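Local atomic coordinates of D-threo-3-hydroxyaspartate dehydratase (Delftia, PDB entry 3WQC), a protein that catalyses the pyridoxal-phosphate-dependent deamination of D-threo-3-hydroxyaspartate to oxaloacetate and ammonium, and also acts on D-serine. Residues A35-R40 / T230-S235; A272-H277 / A284-G289. One frame throughout, in Å; residues are numbered along the deposited sequence.

In the fold
The two contacts sit in different domains and follow one another along the chain. Contact 1 belongs to the TIM-barrel domain of the alanine racemase type, where it ties helix 27-44, near the start of the barrel, to the short helix 228-233 through segments 190 residues apart in sequence. Contact 2 lies in the C-terminal, mainly beta domain and is local: strands 268-278 and 283-286 form a hairpin. Their centres are about 37 Å apart and their nearest atoms about 25 Å, so neither touches the other. Contact 1 lies one layer behind the PLP pocket and joins an early and a late helix of the barrel, whereas contact 2 faces the second subunit of the crystal assembly.

Contact 1: A35-R40 / T230-S235; sequences ARMQQR and TALAAS
R40 leaves its helix with CG anti to the backbone N (chi1 -179°) and then bends at chi3 (-140°), which brings the guanidinium to the carbonyl oxygens of A231, L232 and A234. M37 also starts anti, but folds at chi2 and chi3 so that CE turns onto L232. In the TIM-barrel domain, this is helix 27-44 packing on helix 228-233 and the loop that follows it. The R40 guanidinium gathers backbone carbonyls: NH2 donates to A234 O at 2.7 Å, in the guanidinium plane and on a lone pair of the carbonyl. Two weak bonds add to it, from NH1 to the same A234 O and from NH2 to A231 O at 2.9 Å. L232 O lies over the centre of one guanidinium face, 3.2 Å above the plane, without a hydrogen bond; this cluster of carbonyl oxygens would probably stabilise the positive charge. An alanine in place of R40 would remove all three bonds and would probably loosen the turn at A231-A234 from helix 27-44. On the apolar side of the contact, M37 crosses L232 at about a right angle, its SD resting 3.9 Å from A231 CB. M37 also packs on L48, A245 and Y248, which places it just behind the PLP pocket, its side chain about 6 Å from the cofactor. R36, extended from CG to NE, crosses L232 at about a right angle; L232 CD1 lies over one face of its guanidinium, offset toward the rim, and NH1 bonds to V260 O. The tightest apolar touch is methyl to methyl, M37 CE against L232 CD2 at 3.6 Å.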
ATOM      1  N   ALA B  35      -9.619   8.371 -24.276  1.00 21.46           N
ATOM      2  CA  ALA B  35     -10.330   8.429 -25.606  1.00 21.66           C
ATOM      3  C   ALA B  35     -10.679   7.051 -26.061  1.00 20.44           C
ATOM      4  O   ALA B  35     -11.782   6.816 -26.603  1.00 26.34           O
ATOM      5  CB  ALA B  35      -9.425   9.043 -26.626  1.00 24.21           C
ATOM      6  N   ARG B  36      -9.749   6.096 -25.905  1.00 21.19           N
ATOM      7  CA  ARG B  36      -9.994   4.747 -26.398  1.00 22.44           C
ATOM      8  C   ARG B  36     -11.273   4.141 -25.727  1.00 21.21           C
ATOM      9  O   ARG B  36     -12.136   3.514 -26.392  1.00 23.44           O
ATOM     10  CB  ARG B  36      -8.805   3.800 -26.192  1.00 23.80           C
ATOM     11  CG  ARG B  36      -9.073   2.289 -26.512  1.00 24.27           C
ATOM     12  CD  ARG B  36      -7.864   1.459 -26.203  1.00 25.12           C
ATOM     13  NE  ARG B  36      -8.118   0.038 -26.403  1.00 28.53           N
ATOM     14  CZ  ARG B  36      -7.461  -0.974 -25.794  1.00 27.70           C
ATOM     15  NH1 ARG B  36      -6.410  -0.716 -25.024  1.00 27.54           N
ATOM     16  NH2 ARG B  36      -7.805  -2.255 -26.004  1.00 31.64           N
ATOM     17  N   MET B  37     -11.355   4.263 -24.415  1.00 19.80           N
ATOM     18  CA  MET B  37     -12.498   3.681 -23.711  1.00 19.42           C
ATOM     19  C   MET B  37     -13.752   4.403 -24.066  1.00 20.78           C
ATOM     20  O   MET B  37     -14.775   3.719 -24.321  1.00 21.80           O
ATOM     21  CB  MET B  37     -12.237   3.721 -22.173  1.00 19.87           C
ATOM     22  CG  MET B  37     -13.352   3.028 -21.350  1.00 18.74           C
ATOM     23  SD  MET B  37     -13.494   1.231 -21.648  1.00 20.16           S
ATOM     24  CE  MET B  37     -12.039   0.581 -20.752  1.00 19.34           C
ATOM     25  N   GLN B  38     -13.766   5.732 -24.043  1.00 18.86           N
ATOM     26  CA  GLN B  38     -14.991   6.478 -24.307  1.00 20.13           C
ATOM     27  C   GLN B  38     -15.447   6.152 -25.730  1.00 22.32           C
ATOM     28  O   GLN B  38     -16.665   5.979 -25.985  1.00 22.31           O
ATOM     29  CB  GLN B  38     -14.831   7.996 -24.167  1.00 22.05           C
ATOM     30  CG  GLN B  38     -16.154   8.785 -24.265  1.00 24.81           C
ATOM     31  CD  GLN B  38     -17.153   8.411 -23.156  1.00 25.69           C
ATOM     32  OE1 GLN B  38     -16.853   8.548 -21.971  1.00 23.43           O
ATOM     33  NE2 GLN B  38     -18.395   7.958 -23.528  1.00 22.85           N
ATOM     34  N   GLN B  39     -14.513   6.105 -26.708  1.00 22.70           N
ATOM     35  CA  GLN B  39     -14.927   5.817 -28.090  1.00 23.90           C
ATOM     36  C   GLN B  39     -15.568   4.407 -28.175  1.00 22.00           C
ATOM     37  O   GLN B  39     -16.500   4.167 -28.958  1.00 25.71           O
ATOM     38  CB  GLN B  39     -13.701   5.895 -29.042  1.00 28.56           C
ATOM     39  CG  GLN B  39     -13.305   7.353 -29.164  1.00 37.52           C
ATOM     40  CD  GLN B  39     -11.955   7.605 -29.794  1.00 51.39           C
ATOM     41  OE1 GLN B  39     -11.243   6.662 -30.260  1.00 53.45           O
ATOM     42  NE2 GLN B  39     -11.564   8.913 -29.827  1.00 49.83           N
ATOM     43  N   ARG B  40     -15.021   3.439 -27.461  1.00 24.95           N
ATOM     44  CA  ARG B  40     -15.551   2.090 -27.520  1.00 24.86           C
ATOM     45  C   ARG B  40     -16.968   2.066 -26.962  1.00 23.44           C
ATOM     46  O   ARG B  40     -17.892   1.420 -27.549  1.00 24.65           O
ATOM     47  CB  ARG B  40     -14.653   1.058 -26.807  1.00 24.08           C
ATOM     48  CG  ARG B  40     -15.287  -0.287 -26.959  1.00 30.99           C
ATOM     49  CD  ARG B  40     -14.355  -1.337 -26.556  1.00 37.33           C
ATOM     50  NE  ARG B  40     -14.494  -2.430 -27.470  1.00 63.98           N
ATOM     51  CZ  ARG B  40     -15.344  -3.458 -27.381  1.00 84.51           C
ATOM     52  NH1 ARG B  40     -15.219  -4.320 -28.411  1.00 63.71           N
ATOM     53  NH2 ARG B  40     -16.263  -3.648 -26.324  1.00 48.78           N
ATOM     54  N   THR B 230     -13.330  -6.769 -19.612  1.00 17.40           N
ATOM     55  CA  THR B 230     -14.603  -7.104 -20.314  1.00 18.24           C
ATOM     56  C   THR B 230     -15.153  -5.882 -21.005  1.00 19.54           C
ATOM     57  O   THR B 230     -15.802  -6.021 -22.044  1.00 18.62           O
ATOM     58  CB  THR B 230     -15.681  -7.689 -19.389  1.00 18.36           C
ATOM     59  OG1 THR B 230     -15.853  -6.837 -18.227  1.00 18.83           O
ATOM     60  CG2 THR B 230     -15.228  -9.080 -18.922  1.00 20.33           C
ATOM     61  N   ALA B 231     -14.902  -4.668 -20.489  1.00 16.94           N
ATOM     62  CA  ALA B 231     -15.342  -3.453 -21.252  1.00 15.85           C
ATOM     63  C   ALA B 231     -14.717  -3.415 -22.647  1.00 18.78           C
ATOM     64  O   ALA B 231     -15.352  -3.032 -23.642  1.00 21.94           O
ATOM     65  CB  ALA B 231     -15.051  -2.148 -20.527  1.00 19.84           C
ATOM     66  N   LEU B 232     -13.422  -3.756 -22.683  1.00 18.21           N
ATOM     67  CA  LEU B 232     -12.652  -3.711 -23.932  1.00 19.12           C
ATOM     68  C   LEU B 232     -12.886  -4.895 -24.863  1.00 19.93           C
ATOM     69  O   LEU B 232     -12.612  -4.822 -26.075  1.00 29.99           O
ATOM     70  CB  LEU B 232     -11.171  -3.555 -23.631  1.00 21.13           C
ATOM     71  CG  LEU B 232     -10.851  -2.162 -22.995  1.00 20.68           C
ATOM     72  CD1 LEU B 232      -9.383  -2.140 -22.467  1.00 20.95           C
ATOM     73  CD2 LEU B 232     -11.148  -0.971 -23.921  1.00 22.28           C
ATOM     74  N   ALA B 233     -13.459  -5.966 -24.312  1.00 19.46           N
ATOM     75  CA  ALA B 233     -13.613  -7.216 -25.070  1.00 20.72           C
ATOM     76  C   ALA B 233     -15.066  -7.477 -25.508  1.00 23.56           C
ATOM     77  O   ALA B 233     -15.249  -8.336 -26.410  1.00 27.84           O
ATOM     78  CB  ALA B 233     -13.047  -8.396 -24.294  1.00 23.17           C
ATOM     79  N   ALA B 234     -16.076  -6.769 -24.932  1.00 22.31           N
ATOM     80  CA  ALA B 234     -17.469  -7.160 -25.190  1.00 20.86           C
ATOM     81  C   ALA B 234     -17.744  -6.986 -26.691  1.00 21.41           C
ATOM     82  O   ALA B 234     -17.466  -5.938 -27.226  1.00 24.77           O
ATOM     83  CB  ALA B 234     -18.396  -6.339 -24.306  1.00 22.29           C
ATOM     84  N   SER B 235     -18.294  -7.990 -27.363  1.00 21.79           N
ATOM     85  CA  SER B 235     -18.745  -7.748 -28.771  1.00 19.85           C
ATOM     86  C   SER B 235     -19.993  -6.971 -28.878  1.00 25.49           C
ATOM     87  O   SER B 235     -20.134  -6.175 -29.818  1.00 31.36           O
ATOM     88  CB  SER B 235     -18.846  -8.988 -29.671  1.00 32.34           C
ATOM     89  OG  SER B 235     -19.216 -10.080 -28.966  1.00 42.82           O
TER

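Contact 2: A272-H277 / A284-G289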
ATOM      1  N   ALA B 272      12.349   6.776  -9.838  1.00 14.56           N
ATOM      2  CA  ALA B 272      13.171   6.248  -8.778  1.00 14.51           C
ATOM      3  C   ALA B 272      14.590   6.657  -9.047  1.00 15.86           C
ATOM      4  O   ALA B 272      14.938   6.855 -10.209  1.00 18.35           O
ATOM      5  CB  ALA B 272      13.065   4.700  -8.736  1.00 16.72           C
ATOM      6  N   THR B 273      15.391   6.714  -8.015  1.00 16.03           N
ATOM      7  CA  THR B 273      16.828   6.952  -8.153  1.00 17.63           C
ATOM      8  C   THR B 273      17.636   5.737  -7.757  1.00 14.79           C
ATOM      9  O   THR B 273      17.315   5.064  -6.718  1.00 17.49           O
ATOM     10  CB  THR B 273      17.246   8.139  -7.199  1.00 19.53           C
ATOM     11  OG1 THR B 273      16.566   9.318  -7.631  1.00 18.04           O
ATOM     12  CG2 THR B 273      18.733   8.464  -7.286  1.00 22.46           C
ATOM     13  N   VAL B 274      18.776   5.484  -8.483  1.00 16.26           N
ATOM     14  CA  VAL B 274      19.678   4.452  -8.053  1.00 16.68           C
ATOM     15  C   VAL B 274      20.530   4.971  -6.851  1.00 16.72           C
ATOM     16  O   VAL B 274      21.160   6.055  -6.946  1.00 19.10           O
ATOM     17  CB  VAL B 274      20.632   4.105  -9.223  1.00 17.59           C
ATOM     18  CG1 VAL B 274      21.685   3.095  -8.696  1.00 19.82           C
ATOM     19  CG2 VAL B 274      19.826   3.419 -10.345  1.00 20.88           C
ATOM     20  N   ILE B 275      20.479   4.266  -5.709  1.00 16.77           N
ATOM     21  CA  ILE B 275      21.161   4.692  -4.519  1.00 16.74           C
ATOM     22  C   ILE B 275      22.292   3.732  -4.087  1.00 18.00           C
ATOM     23  O   ILE B 275      23.019   4.004  -3.119  1.00 21.63           O
ATOM     24  CB  ILE B 275      20.160   4.871  -3.331  1.00 17.33           C
ATOM     25  CG1 ILE B 275      19.425   3.547  -3.045  1.00 17.83           C
ATOM     26  CG2 ILE B 275      19.159   5.983  -3.657  1.00 19.69           C
ATOM     27  CD1 ILE B 275      18.558   3.582  -1.748  1.00 17.82           C
ATOM     28  N   GLY B 276      22.513   2.654  -4.834  1.00 21.12           N
ATOM     29  CA  GLY B 276      23.596   1.739  -4.454  1.00 21.77           C
ATOM     30  C   GLY B 276      23.619   0.535  -5.354  1.00 19.71           C
ATOM     31  O   GLY B 276      22.806   0.449  -6.293  1.00 20.51           O
ATOM     32  N   HIS B 277      24.574  -0.374  -5.100  1.00 20.89           N
ATOM     33  CA  HIS B 277      24.693  -1.616  -5.839  1.00 21.98           C
ATOM     34  C   HIS B 277      25.145  -2.782  -4.965  1.00 23.67           C
ATOM     35  O   HIS B 277      25.768  -2.580  -3.897  1.00 27.23           O
ATOM     36  CB  HIS B 277      25.750  -1.454  -6.942  1.00 21.11           C
ATOM     37  CG  HIS B 277      25.458  -0.355  -7.912  1.00 24.49           C
ATOM     38  ND1 HIS B 277      25.842   0.968  -7.728  1.00 24.40           N
ATOM     39  CD2 HIS B 277      24.672  -0.371  -9.036  1.00 23.41           C
ATOM     40  CE1 HIS B 277      25.384   1.718  -8.757  1.00 28.41           C
ATOM     41  NE2 HIS B 277      24.644   0.907  -9.549  1.00 27.51           N
ATOM     42  N   ALA B 284      21.285  -3.431  -8.828  1.00 21.37           N
ATOM     43  CA  ALA B 284      21.266  -1.986  -8.511  1.00 20.04           C
ATOM     44  C   ALA B 284      20.178  -1.812  -7.443  1.00 18.18           C
ATOM     45  O   ALA B 284      19.150  -2.462  -7.503  1.00 25.51           O
ATOM     46  CB  ALA B 284      20.936  -1.133  -9.770  1.00 19.67           C
ATOM     47  N   ILE B 285      20.415  -0.962  -6.447  1.00 17.67           N
ATOM     48  CA  ILE B 285      19.426  -0.723  -5.414  1.00 17.19           C
ATOM     49  C   ILE B 285      18.804   0.647  -5.721  1.00 15.16           C
ATOM     50  O   ILE B 285      19.536   1.663  -5.942  1.00 17.23           O
ATOM     51  CB  ILE B 285      20.097  -0.723  -3.999  1.00 20.07           C
ATOM     52  CG1 ILE B 285      20.974  -1.988  -3.680  1.00 35.67           C
ATOM     53  CG2 ILE B 285      19.033  -0.423  -2.945  1.00 20.07           C
ATOM     54  CD1 ILE B 285      20.359  -3.202  -4.017  1.00 32.46           C
ATOM     55  N   VAL B 286      17.438   0.730  -5.714  1.00 16.00           N
ATOM     56  CA  VAL B 286      16.775   1.997  -5.998  1.00 15.96           C
ATOM     57  C   VAL B 286      15.949   2.384  -4.786  1.00 13.27           C
ATOM     58  O   VAL B 286      15.723   1.557  -3.867  1.00 15.14           O
ATOM     59  CB  VAL B 286      15.876   1.892  -7.245  1.00 16.07           C
ATOM     60  CG1 VAL B 286      16.752   1.661  -8.502  1.00 19.20           C
ATOM     61  CG2 VAL B 286      14.761   0.822  -7.093  1.00 17.02           C
ATOM     62  N   ASP B 287      15.561   3.667  -4.729  1.00 15.07           N
ATOM     63  CA  ASP B 287      14.734   4.194  -3.626  1.00 15.45           C
ATOM     64  C   ASP B 287      13.240   4.029  -3.798  1.00 16.30           C
ATOM     65  O   ASP B 287      12.474   4.596  -3.015  1.00 19.96           O
ATOM     66  CB  ASP B 287      15.128   5.656  -3.305  1.00 16.04           C
ATOM     67  CG  ASP B 287      14.790   6.603  -4.428  1.00 15.01           C
ATOM     68  OD1 ASP B 287      14.241   6.202  -5.502  1.00 16.37           O
ATOM     69  OD2 ASP B 287      15.061   7.818  -4.256  1.00 18.54           O
ATOM     70  N   ALA B 288      12.833   3.171  -4.723  1.00 15.59           N
ATOM     71  CA  ALA B 288      11.411   2.742  -4.853  1.00 15.60           C
ATOM     72  C   ALA B 288      11.321   1.298  -4.286  1.00 13.12           C
ATOM     73  O   ALA B 288      11.648   0.321  -5.047  1.00 17.07           O
ATOM     74  CB  ALA B 288      10.913   2.807  -6.314  1.00 19.36           C
ATOM     75  N   GLY B 289      10.944   1.111  -3.005  1.00 13.21           N
ATOM     76  CA  GLY B 289      10.649  -0.196  -2.503  1.00 14.13           C
ATOM     77  C   GLY B 289       9.148  -0.477  -2.584  1.00 13.37           C
ATOM     78  O   GLY B 289       8.459   0.164  -3.383  1.00 13.13           O
TER
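The straightest bonds are I285 N to G276 O, 2.8 Å at 177° though the N-H comes from above the carbonyl plane, and T273 N to the side chain of D287, where OD1 lies 2.8 Å away and is met from above the carboxylate plane. D287 N answers to T273 O at 3.0 Å, so D287 grips T273 through both backbone and side chain. I285 O takes I275 N at 2.8 Å and, weakly, G276 N: I275 and G276 both face I285, a classic beta bulge in this antiparallel hairpin. D287 OD2 bonds to T20 OG1 and makes a salt bridge with R101 of the second subunit.

Around this ladder, V274 and V286 form a non-hydrogen-bonded pair, their CG2 and CG1 methyls 4.0 Å apart. I275 crosses I285 at about a right angle, CG1 against CG2. At one end A272 CB meets A288 CB at 3.8 Å; at the other H277 CD2 lies beside A284, and NE2 bonds to F349 O.

With OD1 accepting from T273 N and OD2 engaged by T20 and by R101 of the second subunit, the buried carboxylate of D287 probably stays ionised, helping to tie the residue after strand 283-286 to that subunit.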